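PDB 2VLI: antibiotic resistance protein from Deinococcus radiodurans, which probably inactivates the antibiotic tunicamycin by phosphorylating it, acting as a phosphotransferase of the P-loop NTPase clan. Local coordinates for residues Thr149-Ala154 and Ala162-Ala167. Sequence-based numbering, arbitrary orientation.
Sequences THIDTA and AEQIAA. With CD (cadmium ion), chain C.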
ATOM      1  N   THR A 149       7.596   4.372  12.509  1.00 16.25           N
ATOM      2  CA  THR A 149       7.268   3.706  13.777  1.00 16.42           C
ATOM      3  C   THR A 149       5.766   3.626  14.025  1.00 16.49           C
ATOM      4  O   THR A 149       5.071   4.601  13.894  1.00 15.73           O
ATOM      5  CB  THR A 149       7.936   4.514  14.899  1.00 16.80           C
ATOM      6  OG1 THR A 149       9.353   4.395  14.728  1.00 18.49           O
ATOM      7  CG2 THR A 149       7.482   4.052  16.337  1.00 18.72           C
ATOM      8  N   HIS A 150       5.285   2.447  14.363  1.00 15.91           N
ATOM      9  CA  HIS A 150       3.918   2.193  14.706  1.00 15.44           C
ATOM     10  C   HIS A 150       3.623   2.556  16.150  1.00 16.68           C
ATOM     11  O   HIS A 150       4.414   2.295  17.036  1.00 15.92           O
ATOM     12  CB  HIS A 150       3.599   0.703  14.479  1.00 17.33           C
ATOM     13  CG  HIS A 150       3.605   0.283  13.036  1.00 17.57           C
ATOM     14  ND1 HIS A 150       4.457  -0.674  12.528  1.00 13.78           N
ATOM     15  CD2 HIS A 150       2.891   0.739  11.981  1.00 16.55           C
ATOM     16  CE1 HIS A 150       4.225  -0.827  11.237  1.00 14.76           C
ATOM     17  NE2 HIS A 150       3.298   0.033  10.866  1.00  9.07           N
ATOM     18  N   ILE A 151       2.462   3.164  16.370  1.00 15.73           N
ATOM     19  CA  ILE A 151       1.942   3.418  17.739  1.00 16.95           C
ATOM     20  C   ILE A 151       0.548   2.818  17.761  1.00 15.96           C
ATOM     21  O   ILE A 151      -0.324   3.244  17.030  1.00 16.88           O
ATOM     22  CB  ILE A 151       1.819   4.915  18.048  1.00 17.02           C
ATOM     23  CG1 ILE A 151       3.171   5.610  18.034  1.00 17.95           C
ATOM     24  CG2 ILE A 151       1.069   5.147  19.449  1.00 18.46           C
ATOM     25  CD1 ILE A 151       4.000   5.399  19.198  1.00 19.53           C
ATOM     26  N   ASP A 152       0.333   1.777  18.552  1.00 16.57           N
ATOM     27  CA  ASP A 152      -0.982   1.147  18.585  1.00 17.01           C
ATOM     28  C   ASP A 152      -1.764   1.851  19.652  1.00 16.99           C
ATOM     29  O   ASP A 152      -1.302   1.953  20.786  1.00 17.67           O
ATOM     30  CB  ASP A 152      -0.859  -0.320  18.957  1.00 17.57           C
ATOM     31  CG  ASP A 152      -2.151  -1.114  18.747  1.00 20.54           C
ATOM     32  OD1 ASP A 152      -3.312  -0.646  19.084  1.00 19.13           O
ATOM     33  OD2 ASP A 152      -2.001  -2.214  18.163  1.00 24.95           O
ATOM     34  N   THR A 153      -2.952   2.323  19.305  1.00 17.33           N
ATOM     35  CA  THR A 153      -3.715   3.201  20.172  1.00 17.89           C
ATOM     36  C   THR A 153      -4.823   2.441  20.900  1.00 19.68           C
ATOM     37  O   THR A 153      -5.581   3.036  21.681  1.00 20.73           O
ATOM     38  CB  THR A 153      -4.352   4.382  19.369  1.00 16.70           C
ATOM     39  OG1 THR A 153      -5.306   3.893  18.430  1.00 18.14           O
ATOM     40  CG2 THR A 153      -3.298   5.169  18.629  1.00 18.91           C
ATOM     41  N   ALA A 154      -4.918   1.126  20.662  1.00 19.52           N
ATOM     42  CA  ALA A 154      -5.891   0.291  21.345  1.00 20.44           C
ATOM     43  C   ALA A 154      -5.898   0.588  22.850  1.00 20.67           C
ATOM     44  O   ALA A 154      -4.896   0.472  23.542  1.00 18.61           O
ATOM     45  CB  ALA A 154      -5.629  -1.156  21.104  1.00 20.53           C
ATOM     46  N   ALA A 162      -0.835  10.924  23.083  1.00 22.97           N
ATOM     47  CA  ALA A 162       0.032  12.071  23.083  1.00 22.82           C
ATOM     48  C   ALA A 162       1.200  11.823  24.011  1.00 23.46           C
ATOM     49  O   ALA A 162       2.347  12.068  23.657  1.00 22.66           O
ATOM     50  CB  ALA A 162      -0.773  13.369  23.466  1.00 22.03           C
ATOM     51  N   GLU A 163       0.905  11.260  25.183  1.00 23.71           N
ATOM     52  CA  GLU A 163       1.912  11.012  26.202  1.00 24.54           C
ATOM     53  C   GLU A 163       2.956   9.969  25.745  1.00 24.60           C
ATOM     54  O   GLU A 163       4.143  10.138  25.963  1.00 25.30           O
ATOM     55  CB  GLU A 163       1.219  10.556  27.516  1.00 25.08           C
ATOM     56  CG  GLU A 163       0.649  11.769  28.299  1.00 28.51           C
ATOM     57  CD  GLU A 163      -0.410  11.439  29.366  1.00 31.90           C
ATOM     58  OE1 GLU A 163      -0.792  10.255  29.548  1.00 35.52           O
ATOM     59  OE2 GLU A 163      -0.878  12.404  30.013  1.00 32.91           O
ATOM     60  N   GLN A 164       2.460   8.925  25.098  1.00 25.01           N
ATOM     61  CA  GLN A 164       3.242   7.851  24.494  1.00 26.84           C
ATOM     62  C   GLN A 164       4.179   8.387  23.414  1.00 25.59           C
ATOM     63  O   GLN A 164       5.354   8.060  23.377  1.00 25.86           O
ATOM     64  CB  GLN A 164       2.252   6.848  23.887  1.00 28.07           C
ATOM     65  CG  GLN A 164       2.854   5.555  23.356  1.00 31.91           C
ATOM     66  CD  GLN A 164       3.687   4.905  24.378  1.00 37.10           C
ATOM     67  OE1 GLN A 164       3.296   4.831  25.541  1.00 40.84           O
ATOM     68  NE2 GLN A 164       4.863   4.435  23.981  1.00 42.00           N
ATOM     69  N   ILE A 165       3.650   9.259  22.559  1.00 25.36           N
ATOM     70  CA  ILE A 165       4.441   9.872  21.499  1.00 24.65           C
ATOM     71  C   ILE A 165       5.493  10.771  22.087  1.00 24.39           C
ATOM     72  O   ILE A 165       6.675  10.686  21.725  1.00 23.90           O
ATOM     73  CB  ILE A 165       3.560  10.637  20.519  1.00 24.87           C
ATOM     74  CG1 ILE A 165       2.706   9.647  19.730  1.00 24.23           C
ATOM     75  CG2 ILE A 165       4.442  11.519  19.602  1.00 24.12           C
ATOM     76  CD1 ILE A 165       1.662  10.234  18.852  1.00 23.93           C
ATOM     77  N   ALA A 166       5.105  11.612  23.038  1.00 24.79           N
ATOM     78  CA  ALA A 166       6.107  12.432  23.705  1.00 25.44           C
ATOM     79  C   ALA A 166       7.215  11.611  24.381  1.00 26.02           C
ATOM     80  O   ALA A 166       8.368  11.978  24.290  1.00 26.16           O
ATOM     81  CB  ALA A 166       5.463  13.402  24.705  1.00 24.83           C
ATOM     82  N   ALA A 167       6.870  10.535  25.085  1.00 27.59           N
ATOM     83  CA  ALA A 167       7.883   9.656  25.724  1.00 29.25           C
ATOM     84  C   ALA A 167       8.862   9.075  24.709  1.00 29.92           C
ATOM     85  O   ALA A 167      10.065   9.035  24.935  1.00 30.63           O
ATOM     86  CB  ALA A 167       7.196   8.481  26.529  1.00 28.33           C
TER
HETATM   87 CD    CD C1177       5.979  -2.089  13.611  1.00 14.39          CD
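Ile151 points from strand 150-152 toward helix 158-169 and sets its two branches against neighbouring residues of one helical turn. Its CG2 methyl meets the aliphatic part of Gln164, 4.3 Å from CG, while its CG1 lies 4.4 Å from CG1 of Ile165. The CB of Ile165 does not aim at the strand; chi1 (-69°) swings its CG1 arm across to Ile151, and Phe109 of strand 107-112 touches both isoleucines. Gln164 approaches at the partly exposed margin, its chain bent at chi2 (53°), with CG against Ile151 and the amide NE2 hydrogen-bonded to Gln168 OE1 one turn further on. On the other face of the strand, His150 turns away from the helix and binds cadmium through ND1 at 2.3 Å, with Glu145 as a second ligand; its NE2 is held by the carbonyl of Leu142. At the end of the strand, Asp152 OD1 accepts the backbone N-H of Ala154 in an Asx turn. Strand 150-152 is one edge strand of the parallel 2-3-1-4-5 sheet, and the following helix folds back over one face of it, an arrangement characteristic of the P-loop kinase fold.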